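Side-chain contacts in topoisomerase I-like protein (Leishmania donovani, PDB 2B9S), which probably relaxes supercoiled DNA as the large subunit of a heterodimeric type IB topoisomerase, working with a small subunit that probably carries the tyrosine nucleophile: residues D3-W6 against W7-E10; R178-P181 against E182-T185; S269-L272 against H273-Q276; S307-V310 against E311-Q314; N370-L373 against K374-M377. One frame throughout, in Å; residues are numbered along the deposited sequence.

Contact 1. Residues D3-W6 against W7-E10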
loop_
_atom_site.group_PDB
_atom_site.type_symbol
_atom_site.label_atom_id
_atom_site.label_comp_id
_atom_site.label_asym_id
_atom_site.label_seq_id
_atom_site.Cartn_x
_atom_site.Cartn_y
_atom_site.Cartn_z
ATOM N N ASP D 3 -1.203 6.502 34.667
ATOM C CA ASP D 3 -0.553 5.330 33.998
ATOM C C ASP D 3 -1.544 4.408 33.249
ATOM O O ASP D 3 -1.287 3.207 33.080
ATOM C CB ASP D 3 0.288 4.530 35.010
ATOM N N LEU D 4 -2.661 4.978 32.812
ATOM C CA LEU D 4 -3.601 4.265 31.955
ATOM C C LEU D 4 -3.042 4.091 30.547
ATOM O O LEU D 4 -2.081 4.759 30.163
ATOM C CB LEU D 4 -4.942 5.000 31.901
ATOM C CG LEU D 4 -5.696 5.131 33.225
ATOM C CD1 LEU D 4 -6.705 6.267 33.158
ATOM C CD2 LEU D 4 -6.380 3.823 33.588
ATOM N N ASN D 5 -3.648 3.189 29.781
ATOM C CA ASN D 5 -3.516 3.205 28.329
ATOM C C ASN D 5 -4.423 4.246 27.680
ATOM O O ASN D 5 -5.406 4.685 28.276
ATOM C CB ASN D 5 -3.810 1.820 27.750
ATOM C CG ASN D 5 -2.657 0.854 27.939
ATOM O OD1 ASN D 5 -1.556 1.076 27.435
ATOM N ND2 ASN D 5 -2.904 -0.228 28.670
ATOM N N TRP D 6 -4.083 4.638 26.456
ATOM C CA TRP D 6 -4.522 5.916 25.911
ATOM C C TRP D 6 -5.991 5.868 25.507
ATOM O O TRP D 6 -6.616 6.903 25.274
ATOM C CB TRP D 6 -3.660 6.313 24.712
ATOM C CG TRP D 6 -3.806 5.394 23.537
ATOM C CD1 TRP D 6 -2.948 4.403 23.158
ATOM C CD2 TRP D 6 -4.877 5.380 22.587
ATOM N NE1 TRP D 6 -3.419 3.773 22.031
ATOM C CE2 TRP D 6 -4.603 4.355 21.659
ATOM C CE3 TRP D 6 -6.045 6.133 22.423
ATOM C CZ2 TRP D 6 -5.449 4.065 20.590
ATOM C CZ3 TRP D 6 -6.883 5.843 21.361
ATOM C CH2 TRP D 6 -6.581 4.819 20.460
ATOM N N TRP D 7 -6.538 4.660 25.425
ATOM C CA TRP D 7 -7.928 4.473 25.025
ATOM C C TRP D 7 -8.825 4.244 26.237
ATOM O O TRP D 7 -10.049 4.199 26.116
ATOM C CB TRP D 7 -8.052 3.300 24.050
ATOM C CG TRP D 7 -7.629 1.987 24.635
ATOM C CD1 TRP D 7 -8.416 1.098 25.312
ATOM C CD2 TRP D 7 -6.319 1.411 24.596
ATOM N NE1 TRP D 7 -7.674 0.006 25.696
ATOM C CE2 TRP D 7 -6.383 0.173 25.269
ATOM C CE3 TRP D 7 -5.092 1.815 24.059
ATOM C CZ2 TRP D 7 -5.274 -0.657 25.417
ATOM C CZ3 TRP D 7 -3.993 0.989 24.209
ATOM C CH2 TRP D 7 -4.092 -0.232 24.881
ATOM N N GLU D 8 -8.208 4.100 27.405
ATOM C CA GLU D 8 -8.933 4.165 28.668
ATOM C C GLU D 8 -8.897 5.574 29.252
ATOM O O GLU D 8 -9.519 5.847 30.279
ATOM C CB GLU D 8 -8.354 3.166 29.671
ATOM C CG GLU D 8 -8.142 1.772 29.105
ATOM C CD GLU D 8 -7.381 0.867 30.055
ATOM O OE1 GLU D 8 -6.235 1.209 30.414
ATOM O OE2 GLU D 8 -7.930 -0.186 30.443
ATOM N N GLN D 9 -8.165 6.465 28.590
ATOM C CA GLN D 9 -8.106 7.857 28.997
ATOM C C GLN D 9 -9.476 8.531 28.951
ATOM O O GLN D 9 -10.300 8.237 28.075
ATOM C CB GLN D 9 -7.151 8.608 28.083
ATOM C CG GLN D 9 -6.707 9.954 28.606
ATOM C CD GLN D 9 -5.681 9.831 29.709
ATOM O OE1 GLN D 9 -4.840 8.918 29.696
ATOM N NE2 GLN D 9 -5.740 10.751 30.676
ATOM N N GLU D 10 -9.693 9.448 29.894
ATOM C CA GLU D 10 -10.948 10.178 30.024
ATOM C C GLU D 10 -11.244 11.069 28.808
ATOM O O GLU D 10 -12.099 10.725 27.975
ATOM C CB GLU D 10 -10.957 10.992 31.333
#

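Contact 2. Residues R178-P181 against E182-T185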
loop_
_atom_site.group_PDB
_atom_site.type_symbol
_atom_site.label_atom_id
_atom_site.label_comp_id
_atom_site.label_asym_id
_atom_site.label_seq_id
_atom_site.Cartn_x
_atom_site.Cartn_y
_atom_site.Cartn_z
ATOM N N ARG D 178 21.344 2.115 -4.543
ATOM C CA ARG D 178 21.697 2.085 -3.120
ATOM C C ARG D 178 21.523 3.453 -2.479
ATOM O O ARG D 178 22.054 4.441 -2.970
ATOM C CB ARG D 178 23.147 1.603 -2.919
ATOM C CG ARG D 178 23.471 1.243 -1.459
ATOM C CD ARG D 178 24.825 0.564 -1.321
ATOM N NE ARG D 178 24.868 -0.776 -1.918
ATOM C CZ ARG D 178 24.611 -1.927 -1.297
ATOM N NH1 ARG D 178 24.259 -1.979 -0.016
ATOM N NH2 ARG D 178 24.702 -3.054 -1.978
ATOM N N VAL D 179 20.759 3.483 -1.395
ATOM C CA VAL D 179 20.588 4.671 -0.565
ATOM C C VAL D 179 21.838 4.922 0.312
ATOM O O VAL D 179 22.258 4.056 1.087
ATOM C CB VAL D 179 19.325 4.541 0.321
ATOM C CG1 VAL D 179 19.039 5.850 1.079
ATOM C CG2 VAL D 179 18.123 4.122 -0.527
ATOM N N GLN D 180 22.426 6.108 0.171
ATOM C CA GLN D 180 23.548 6.550 1.024
ATOM C C GLN D 180 23.055 7.401 2.220
ATOM O O GLN D 180 21.951 7.957 2.177
ATOM C CB GLN D 180 24.582 7.332 0.198
ATOM C CG GLN D 180 25.336 6.509 -0.904
ATOM C CD GLN D 180 26.134 5.285 -0.386
ATOM O OE1 GLN D 180 26.385 4.342 -1.140
ATOM N NE2 GLN D 180 26.525 5.299 0.880
ATOM N N PRO D 181 23.861 7.492 3.298
ATOM C CA PRO D 181 23.526 8.441 4.362
ATOM C C PRO D 181 23.208 9.863 3.852
ATOM O O PRO D 181 22.323 10.519 4.399
ATOM C CB PRO D 181 24.778 8.437 5.234
ATOM C CG PRO D 181 25.404 7.104 5.002
ATOM C CD PRO D 181 25.097 6.727 3.604
ATOM N N GLU D 182 23.892 10.301 2.792
ATOM C CA GLU D 182 23.689 11.620 2.202
ATOM C C GLU D 182 22.317 11.805 1.558
ATOM O O GLU D 182 21.927 12.927 1.225
ATOM C CB GLU D 182 24.789 11.922 1.166
ATOM C CG GLU D 182 26.173 12.286 1.767
ATOM C CD GLU D 182 26.951 11.101 2.400
ATOM O OE1 GLU D 182 26.691 9.918 2.101
ATOM O OE2 GLU D 182 27.858 11.352 3.202
ATOM N N ASP D 183 21.601 10.700 1.369
ATOM C CA ASP D 183 20.260 10.715 0.776
ATOM C C ASP D 183 19.169 10.864 1.843
ATOM O O ASP D 183 18.043 11.269 1.536
ATOM C CB ASP D 183 20.035 9.415 -0.026
ATOM C CG ASP D 183 21.018 9.253 -1.184
ATOM O OD1 ASP D 183 21.284 10.252 -1.872
ATOM O OD2 ASP D 183 21.526 8.132 -1.418
ATOM N N ILE D 184 19.523 10.544 3.092
ATOM C CA ILE D 184 18.570 10.389 4.204
ATOM C C ILE D 184 18.491 11.613 5.115
ATOM O O ILE D 184 19.508 12.116 5.615
ATOM C CB ILE D 184 18.877 9.111 5.023
ATOM C CG1 ILE D 184 18.725 7.881 4.122
ATOM C CG2 ILE D 184 17.952 8.979 6.253
ATOM C CD1 ILE D 184 19.433 6.640 4.618
ATOM N N THR D 185 17.263 12.099 5.285
ATOM C CA THR D 185 16.941 13.185 6.215
ATOM C C THR D 185 16.441 12.531 7.500
ATOM O O THR D 185 15.550 11.674 7.477
ATOM C CB THR D 185 15.877 14.155 5.621
ATOM O OG1 THR D 185 16.386 14.731 4.409
ATOM C CG2 THR D 185 15.534 15.292 6.584
#

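Contact 3. Residues S269-L272 against H273-Q276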
loop_
_atom_site.group_PDB
_atom_site.type_symbol
_atom_site.label_atom_id
_atom_site.label_comp_id
_atom_site.label_asym_id
_atom_site.label_seq_id
_atom_site.Cartn_x
_atom_site.Cartn_y
_atom_site.Cartn_z
ATOM N N SER D 269 -29.652 17.898 -12.407
ATOM C CA SER D 269 -28.979 19.171 -12.690
ATOM C C SER D 269 -28.723 19.400 -14.179
ATOM O O SER D 269 -28.513 18.453 -14.941
ATOM C CB SER D 269 -27.660 19.261 -11.928
ATOM O OG SER D 269 -26.967 20.469 -12.212
ATOM N N ASN D 270 -28.738 20.664 -14.591
ATOM C CA ASN D 270 -28.351 21.013 -15.956
ATOM C C ASN D 270 -26.895 21.461 -15.999
ATOM O O ASN D 270 -26.336 21.698 -17.071
ATOM C CB ASN D 270 -29.294 22.061 -16.570
ATOM C CG ASN D 270 -29.117 23.446 -15.965
ATOM O OD1 ASN D 270 -29.476 23.686 -14.804
ATOM N ND2 ASN D 270 -28.575 24.373 -16.758
ATOM N N ASP D 271 -26.281 21.565 -14.821
ATOM C CA ASP D 271 -24.845 21.800 -14.736
ATOM C C ASP D 271 -24.110 20.464 -14.946
ATOM O O ASP D 271 -24.342 19.497 -14.211
ATOM C CB ASP D 271 -24.479 22.449 -13.399
ATOM C CG ASP D 271 -22.994 22.716 -13.276
ATOM O OD1 ASP D 271 -22.206 21.884 -13.755
ATOM O OD2 ASP D 271 -22.599 23.742 -12.698
ATOM N N LEU D 272 -23.240 20.405 -15.958
ATOM C CA LEU D 272 -22.599 19.134 -16.331
ATOM C C LEU D 272 -21.642 18.602 -15.245
ATOM O O LEU D 272 -21.629 17.405 -14.966
ATOM C CB LEU D 272 -21.905 19.243 -17.695
ATOM C CG LEU D 272 -21.346 17.972 -18.344
ATOM C CD1 LEU D 272 -22.471 16.982 -18.683
ATOM C CD2 LEU D 272 -20.503 18.338 -19.566
ATOM N N HIS D 273 -20.868 19.495 -14.631
ATOM C CA HIS D 273 -20.029 19.140 -13.485
ATOM C C HIS D 273 -20.842 18.520 -12.336
ATOM O O HIS D 273 -20.455 17.485 -11.785
ATOM C CB HIS D 273 -19.227 20.355 -12.978
ATOM C CG HIS D 273 -18.560 20.122 -11.657
ATOM N ND1 HIS D 273 -17.560 19.191 -11.483
ATOM C CD2 HIS D 273 -18.771 20.673 -10.438
ATOM C CE1 HIS D 273 -17.181 19.179 -10.219
ATOM N NE2 HIS D 273 -17.902 20.069 -9.562
ATOM N N VAL D 274 -21.966 19.149 -11.992
ATOM C CA VAL D 274 -22.813 18.707 -10.872
ATOM C C VAL D 274 -23.404 17.307 -11.111
ATOM O O VAL D 274 -23.367 16.450 -10.204
ATOM C CB VAL D 274 -23.925 19.759 -10.511
ATOM C CG1 VAL D 274 -24.803 19.274 -9.378
ATOM C CG2 VAL D 274 -23.303 21.086 -10.094
ATOM N N ALA D 275 -23.921 17.077 -12.325
ATOM C CA ALA D 275 -24.516 15.785 -12.695
ATOM C C ALA D 275 -23.484 14.656 -12.692
ATOM O O ALA D 275 -23.784 13.547 -12.247
ATOM C CB ALA D 275 -25.218 15.869 -14.051
ATOM N N GLN D 276 -22.284 14.958 -13.199
ATOM C CA GLN D 276 -21.136 14.037 -13.186
ATOM C C GLN D 276 -20.667 13.734 -11.760
ATOM O O GLN D 276 -20.464 12.562 -11.404
ATOM C CB GLN D 276 -19.969 14.594 -14.020
ATOM C CG GLN D 276 -20.182 14.478 -15.521
ATOM C CD GLN D 276 -18.971 14.848 -16.348
ATOM O OE1 GLN D 276 -17.928 15.214 -15.827
ATOM N NE2 GLN D 276 -19.110 14.755 -17.648
#

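Contact 4. Residues S307-V310 against E311-Q314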
loop_
_atom_site.group_PDB
_atom_site.type_symbol
_atom_site.label_atom_id
_atom_site.label_comp_id
_atom_site.label_asym_id
_atom_site.label_seq_id
_atom_site.Cartn_x
_atom_site.Cartn_y
_atom_site.Cartn_z
ATOM N N SER D 307 -11.544 8.688 -12.948
ATOM C CA SER D 307 -10.741 8.471 -14.162
ATOM C C SER D 307 -11.261 7.345 -15.101
ATOM O O SER D 307 -10.590 6.962 -16.069
ATOM C CB SER D 307 -9.257 8.286 -13.797
ATOM O OG SER D 307 -9.075 7.193 -12.927
ATOM N N LEU D 308 -12.451 6.814 -14.822
ATOM C CA LEU D 308 -13.050 5.823 -15.730
ATOM C C LEU D 308 -13.196 6.405 -17.137
ATOM O O LEU D 308 -13.544 7.560 -17.304
ATOM C CB LEU D 308 -14.400 5.314 -15.227
ATOM C CG LEU D 308 -14.428 4.570 -13.890
ATOM C CD1 LEU D 308 -15.854 4.555 -13.331
ATOM C CD2 LEU D 308 -13.817 3.145 -13.990
ATOM N N ARG D 309 -12.891 5.581 -18.134
ATOM C CA ARG D 309 -12.975 5.971 -19.535
ATOM C C ARG D 309 -14.144 5.214 -20.187
ATOM O O ARG D 309 -14.639 4.214 -19.642
ATOM C CB ARG D 309 -11.655 5.677 -20.261
ATOM C CG ARG D 309 -10.437 6.457 -19.714
ATOM C CD ARG D 309 -9.212 6.280 -20.585
ATOM N NE ARG D 309 -8.655 4.935 -20.475
ATOM C CZ ARG D 309 -7.673 4.576 -19.639
ATOM N NH1 ARG D 309 -7.127 5.461 -18.812
ATOM N NH2 ARG D 309 -7.255 3.319 -19.619
ATOM N N VAL D 310 -14.562 5.693 -21.357
ATOM C CA VAL D 310 -15.664 5.088 -22.105
ATOM C C VAL D 310 -15.515 3.564 -22.274
ATOM O O VAL D 310 -16.486 2.817 -22.097
ATOM C CB VAL D 310 -15.898 5.836 -23.456
ATOM C CG1 VAL D 310 -16.926 5.100 -24.335
ATOM C CG2 VAL D 310 -16.317 7.281 -23.173
ATOM N N GLU D 311 -14.297 3.117 -22.587
ATOM C CA GLU D 311 -13.961 1.690 -22.672
ATOM C C GLU D 311 -14.191 0.841 -21.398
ATOM O O GLU D 311 -14.202 -0.390 -21.468
ATOM C CB GLU D 311 -12.505 1.538 -23.109
ATOM C CG GLU D 311 -11.475 2.161 -22.134
ATOM C CD GLU D 311 -10.090 2.335 -22.761
ATOM O OE1 GLU D 311 -9.804 1.649 -23.775
ATOM O OE2 GLU D 311 -9.288 3.164 -22.257
ATOM N N HIS D 312 -14.349 1.482 -20.243
ATOM C CA HIS D 312 -14.395 0.741 -18.969
ATOM C C HIS D 312 -15.781 0.333 -18.566
ATOM O O HIS D 312 -15.926 -0.502 -17.682
ATOM C CB HIS D 312 -13.740 1.531 -17.829
ATOM C CG HIS D 312 -12.271 1.710 -18.013
ATOM N ND1 HIS D 312 -11.639 2.909 -17.803
ATOM C CD2 HIS D 312 -11.320 0.856 -18.459
ATOM C CE1 HIS D 312 -10.356 2.781 -18.081
ATOM N NE2 HIS D 312 -10.138 1.544 -18.485
ATOM N N ILE D 313 -16.793 0.951 -19.191
ATOM C CA ILE D 313 -18.197 0.570 -18.985
ATOM C C ILE D 313 -18.897 0.157 -20.285
ATOM O O ILE D 313 -18.556 0.609 -21.374
ATOM C CB ILE D 313 -19.033 1.654 -18.224
ATOM C CG1 ILE D 313 -19.307 2.875 -19.113
ATOM C CG2 ILE D 313 -18.390 2.016 -16.841
ATOM C CD1 ILE D 313 -20.294 3.877 -18.499
ATOM N N GLN D 314 -19.886 -0.716 -20.144
ATOM C CA GLN D 314 -20.673 -1.198 -21.260
ATOM C C GLN D 314 -22.135 -1.178 -20.811
ATOM O O GLN D 314 -22.474 -1.744 -19.773
ATOM C CB GLN D 314 -20.212 -2.603 -21.623
ATOM C CG GLN D 314 -20.742 -3.154 -22.908
ATOM C CD GLN D 314 -20.208 -4.547 -23.171
ATOM O OE1 GLN D 314 -19.140 -4.916 -22.670
ATOM N NE2 GLN D 314 -20.946 -5.335 -23.953
#

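Contact 5. Residues N370-L373 against K374-M377. With nucleotides of chain C.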
loop_
_atom_site.group_PDB
_atom_site.type_symbol
_atom_site.label_atom_id
_atom_site.label_comp_id
_atom_site.label_asym_id
_atom_site.label_seq_id
_atom_site.Cartn_x
_atom_site.Cartn_y
_atom_site.Cartn_z
ATOM N N ASN D 370 -14.015 15.830 -3.356
ATOM C CA ASN D 370 -13.719 15.850 -1.937
ATOM C C ASN D 370 -14.046 17.176 -1.262
ATOM O O ASN D 370 -14.362 17.191 -0.074
ATOM C CB ASN D 370 -12.274 15.426 -1.647
ATOM C CG ASN D 370 -12.064 13.930 -1.776
ATOM O OD1 ASN D 370 -12.921 13.138 -1.388
ATOM N ND2 ASN D 370 -10.911 13.535 -2.296
ATOM N N ASP D 371 -13.959 18.280 -2.009
ATOM C CA ASP D 371 -14.388 19.585 -1.499
ATOM C C ASP D 371 -15.903 19.633 -1.280
ATOM O O ASP D 371 -16.367 20.075 -0.223
ATOM C CB ASP D 371 -13.899 20.728 -2.397
ATOM C CG ASP D 371 -12.401 21.007 -2.226
ATOM O OD1 ASP D 371 -11.796 20.443 -1.296
ATOM O OD2 ASP D 371 -11.818 21.787 -3.005
ATOM N N HIS D 372 -16.667 19.135 -2.249
ATOM C CA HIS D 372 -18.111 19.041 -2.080
ATOM C C HIS D 372 -18.512 18.233 -0.835
ATOM O O HIS D 372 -19.413 18.634 -0.103
ATOM C CB HIS D 372 -18.785 18.470 -3.329
ATOM C CG HIS D 372 -20.281 18.451 -3.250
ATOM N ND1 HIS D 372 -21.032 19.591 -3.045
ATOM C CD2 HIS D 372 -21.169 17.432 -3.365
ATOM C CE1 HIS D 372 -22.317 19.273 -3.034
ATOM N NE2 HIS D 372 -22.426 17.969 -3.222
ATOM N N LEU D 373 -17.831 17.111 -0.607
ATOM C CA LEU D 373 -18.074 16.230 0.539
ATOM C C LEU D 373 -17.857 16.892 1.912
ATOM O O LEU D 373 -18.553 16.568 2.863
ATOM C CB LEU D 373 -17.234 14.945 0.425
ATOM C CG LEU D 373 -17.614 13.875 -0.601
ATOM C CD1 LEU D 373 -16.603 12.711 -0.588
ATOM C CD2 LEU D 373 -19.064 13.348 -0.412
ATOM N N LYS D 374 -16.891 17.798 2.005
ATOM C CA LYS D 374 -16.659 18.596 3.219
ATOM C C LYS D 374 -17.863 19.454 3.629
ATOM O O LYS D 374 -17.941 19.895 4.769
ATOM C CB LYS D 374 -15.461 19.533 3.038
ATOM C CG LYS D 374 -14.144 18.870 2.745
ATOM C CD LYS D 374 -13.718 17.898 3.839
ATOM C CE LYS D 374 -12.390 17.235 3.474
ATOM N NZ LYS D 374 -12.500 16.380 2.231
ATOM N N SER D 375 -18.781 19.704 2.691
ATOM C CA SER D 375 -19.988 20.491 2.950
ATOM C C SER D 375 -21.018 19.724 3.784
ATOM O O SER D 375 -21.881 20.340 4.414
ATOM C CB SER D 375 -20.616 20.975 1.632
ATOM O OG SER D 375 -21.376 19.950 1.002
ATOM N N PHE D 376 -20.916 18.392 3.785
ATOM C CA PHE D 376 -21.806 17.512 4.557
ATOM C C PHE D 376 -21.282 17.176 5.955
ATOM O O PHE D 376 -22.070 16.944 6.873
ATOM C CB PHE D 376 -22.030 16.186 3.824
ATOM C CG PHE D 376 -22.699 16.322 2.496
ATOM C CD1 PHE D 376 -21.977 16.128 1.319
ATOM C CD2 PHE D 376 -24.059 16.622 2.410
ATOM C CE1 PHE D 376 -22.588 16.226 0.073
ATOM C CE2 PHE D 376 -24.690 16.742 1.155
ATOM C CZ PHE D 376 -23.947 16.530 -0.015
ATOM N N MET D 377 -19.957 17.115 6.096
ATOM C CA MET D 377 -19.293 16.592 7.285
ATOM C C MET D 377 -17.810 16.942 7.226
ATOM O O MET D 377 -17.180 16.851 6.171
ATOM C CB MET D 377 -19.504 15.078 7.346
ATOM C CG MET D 377 -18.734 14.327 8.418
ATOM S SD MET D 377 -18.870 12.545 8.138
ATOM C CE MET D 377 -17.309 11.999 8.823
ATOM P P DC C 17 -9.482 10.342 -0.811
ATOM O OP1 DC C 17 -10.476 9.986 0.232
ATOM O OP2 DC C 17 -9.954 10.752 -2.129
ATOM O "O5'" DC C 17 -8.628 11.517 -0.198
ATOM C "C5'" DC C 17 -8.084 11.485 1.110
ATOM C "C4'" DC C 17 -7.184 12.696 1.196
ATOM O "O4'" DC C 17 -5.973 12.440 0.442
ATOM C "C3'" DC C 17 -7.765 13.980 0.599
ATOM O "O3'" DC C 17 -7.535 15.003 1.538
ATOM C "C2'" DC C 17 -6.893 14.259 -0.615
ATOM C "C1'" DC C 17 -5.562 13.677 -0.141
ATOM N N1 DC C 17 -4.553 13.434 -1.225
ATOM C C2 DC C 17 -3.198 13.597 -0.935
ATOM O O2 DC C 17 -2.867 13.947 0.226
ATOM N N3 DC C 17 -2.282 13.374 -1.923
ATOM C C4 DC C 17 -2.681 13.016 -3.151
ATOM N N4 DC C 17 -1.724 12.846 -4.066
ATOM C C5 DC C 17 -4.055 12.848 -3.490
ATOM C C6 DC C 17 -4.949 13.054 -2.504
ATOM P P DT C 18 -8.548 16.205 1.774
ATOM O OP1 DT C 18 -9.719 15.679 2.476
ATOM O OP2 DT C 18 -8.784 16.889 0.479
ATOM O "O5'" DT C 18 -7.708 17.194 2.715
ATOM C "C5'" DT C 18 -6.758 16.698 3.660
ATOM C "C4'" DT C 18 -5.432 17.443 3.580
ATOM O "O4'" DT C 18 -4.678 16.972 2.442
ATOM C "C3'" DT C 18 -5.541 18.962 3.421
ATOM O "O3'" DT C 18 -4.946 19.580 4.566
ATOM C "C2'" DT C 18 -4.790 19.301 2.134
ATOM C "C1'" DT C 18 -3.925 18.056 1.924
ATOM N N1 DT C 18 -3.637 17.709 0.509
ATOM C C2 DT C 18 -2.329 17.599 0.107
ATOM O O2 DT C 18 -1.389 17.802 0.847
ATOM N N3 DT C 18 -2.164 17.270 -1.219
ATOM C C4 DT C 18 -3.153 17.026 -2.149
ATOM O O4 DT C 18 -2.862 16.719 -3.309
ATOM C C5 DT C 18 -4.506 17.166 -1.657
ATOM C C7 DT C 18 -5.714 17.040 -2.561
ATOM C C6 DT C 18 -4.666 17.489 -0.373
#

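Contact 1. Residues D3-W6 against W7-E10
With chi1 at 65° for Trp6 and 62° for Trp7, both indoles stand between their own backbone N and carbonyl carbon, and this brings the neighbouring rings together nearly at a right angle. The pair is T-shaped: the CE3 edge of Trp7 points into the face of Trp6, with the five-membered ring of Trp6 and the six-membered ring of Trp7 4.8 Å apart between centroids and their planes at 85°. CB of Trp7 sits over the six-membered ring of the same Trp6 face. Trp7 in turn offers a face to Asn5, whose CB lies 3.5 Å from the centroid of the six-membered ring, a CH-pi contact; the Asn5 amide runs on nearly parallel to the indole. On the polar side, Glu8 N gives a 3.0 Å bond to Asn5 O, while Glu8 OE1 reaches back to Asn5 N in a weak bond of 3.3 Å. Leu4 lies loosely against Glu8, its CD1 4.0 Å from Glu8 O. Outside the segment, Trp6 packs on helix 236-266 at Met243 and Gln240, and both tryptophans touch Trp53 of the other protein chain. The motif is a type I beta turn from Asn5 to Glu8, with the two tryptophans at its central positions.

Contact 2. Residues R178-P181 against E182-T185
Gln180 and Asp183 are hydrogen-bonded to each other in both directions. Asp183 OD2 accepts from Gln180 N at 2.7 Å, a fairly straight bond (164°) that arrives on the anti side, 26° out of the carboxylate plane; Asp183 N returns a 2.9 Å bond to Gln180 O. With chi1 at -61°, the Asp183 carboxylate lies beside its own backbone N and folds back over the start of the turn. One step on, Ile184 N bonds to Pro181 O at 3.1 Å. The apolar contact across the turn is between CG1 of Val179 and CD1 of Ile184, 3.6 Å apart, the two side chains crossing at about a right angle, and both also lie on Trp218 of strand 216-219. Among the charged groups, Glu182 bends at chi2, bringing OE1 to 3.8 Å from Gln180 CB, but its carboxylate is held from outside, by His201 ND1 and Lys202 N. Arg178 leads away to a salt bridge with Glu58. Two successive i to i+3 backbone bonds, closed by an aspartate that reaches back to the first residue's N-H, make this a short 3-10 turn leading into strand 185-187 of the mixed sheet.

Contact 3. Residues S269-L272 against H273-Q276
The backbone comes out of a turn and winds into helix 272-287 at Leu272, its first turn closed by i to i+4 bonds from Ala275 N to Asp271 O and from Gln276 N to Leu272 O, both 3.1 Å. Asp271 is the N-cap. Its CG stands anti to the backbone N (chi1 -180°), which carries OD1 over the helix start to accept from Val274 N at 3.3 Å; the N-H comes in from above the carboxylate plane, 62° out of it. The same carboxylate has its CG 3.6 Å from Val274 CG2. Ahead of the cap, Ser269 OG accepts from Asp271 N at 2.9 Å, an ST turn, and this hydroxyl also rests against Val274 CB at 3.6 Å. Leu272 and Gln276 approach loosely, CG of the leucine 4.0 Å from NE2 of the amide. That amide is engaged by a loop at Asp362 and Gln363, OE1 taking Gln363 N and NE2 weakly bonding Asp362, while His273 ND1 bonds to Gln363 O. Serine thus positions the backbone of the capping aspartate, and the aspartate caps the N-H of Val274 in the first turn; its negative charge probably also interacts favourably with the positive end of the helix dipole.

Contact 4. Residues S307-V310 against E311-Q314
Arg309 and His312 close a short 3-10 turn that feeds strand 313-315, the first strand of the antiparallel three-stranded sheet, Arg309 with its backbone N and O, His312 with its backbone N and its ring. Arg309 N gives a 3.0 Å bond to His312 ND1, with the N-H tilted 25° from the imidazole plane; that ring nitrogen therefore acts as an acceptor. In return His312 N bonds to Arg309 O at 2.8 Å. The imidazole lies against the arginine head, its CE1 over one face of the guanidinium, 3.5 Å from NH2, with the two planes inclined at 54°. At the guanidinium edge lies Glu311, running alongside the arginine and joined to it by a salt bridge. The Arg309 chain turns at chi3 (-71°), swinging the head across toward both partners, while Glu311 extends beyond a CG placed between its backbone N and carbonyl carbon. Leu308 CD2 touches His312 CB at 4.2 Å. Farther out, Asp301 takes a second salt bridge from Arg309 NH2, Val303 packs on both Arg309 and His312, and Phe325 of strand 320-326 receives His312 and Leu308. The Arg309-Glu311 bridge rests chiefly on NE, which meets OE2 of Glu311 at 2.6 Å in the guanidinium plane, whereas Arg309 NH2 makes a weak bond to the same oxygen at 3.3 Å.

Contact 5. Residues N370-L373 against K374-M377
The DNA-facing end of helix 366-373 is a phosphate-binding site, where Asn370 and Lys374, one helical turn apart, take two successive phosphates of chain C. Asn370 ND2 bonds to OP2 of DC17 at 2.9 Å, while its OD1 accepts from Ala382 N, which helps to fix the amide's orientation. Lys374 NZ reaches OP1 of DT18 at 2.9 Å and also gives a 3.1 Å bond to Asn370 O, above that carbonyl's plane. Bends at chi2 and chi4 (-59° and -64°) fold the lysine back along the helix end to make both bonds, and a further one goes to Leu380 O. The ammonium is thus held by two backbone carbonyls and the DNA phosphate. On the other flank, Ser375 OG bonds to His372 O at 2.6 Å, nearly along the C=O axis, and Ser375 N reaches the same oxygen at 3.1 Å from above the carbonyl plane. The Phe376 edge is directed at the face of His372 in an offset edge-to-face pair, with ring planes at 81° and Phe376 CE1 3.7 Å from His372 NE2. This nitrogen is buried without a polar partner in the model. Phe376 packs on Ile259 of helix 236-266, and with His372 it also meets Met281 of helix 272-287, joining the end of helix 366-373 to both.

In the fold
Contacts 3, 4 and 5 gather in the catalytic core, where contact 3 is nearer to the other two than those are to each other: its centre lies about 17 Å from that of contact 5 and about 19 Å from that of contact 4, against about 26 Å between the centres of 4 and 5. Helix 272-287, which contact 3 starts, also carries Met281, which touches both rings of the aromatic pair of contact 5. Contact 2 stands across the chain from contacts 3 and 4, about 49 and about 42 Å between centres, in the DNA-binding fragment. Contact 1 is a surface contact near the N-terminus, its nearest atom about 11 Å from the DNA. Contact 5 bonds to the DNA directly, and the Asn370 side chain is about 13 Å from the vanadate bound by Arg290, Lys328, Arg386 and His429.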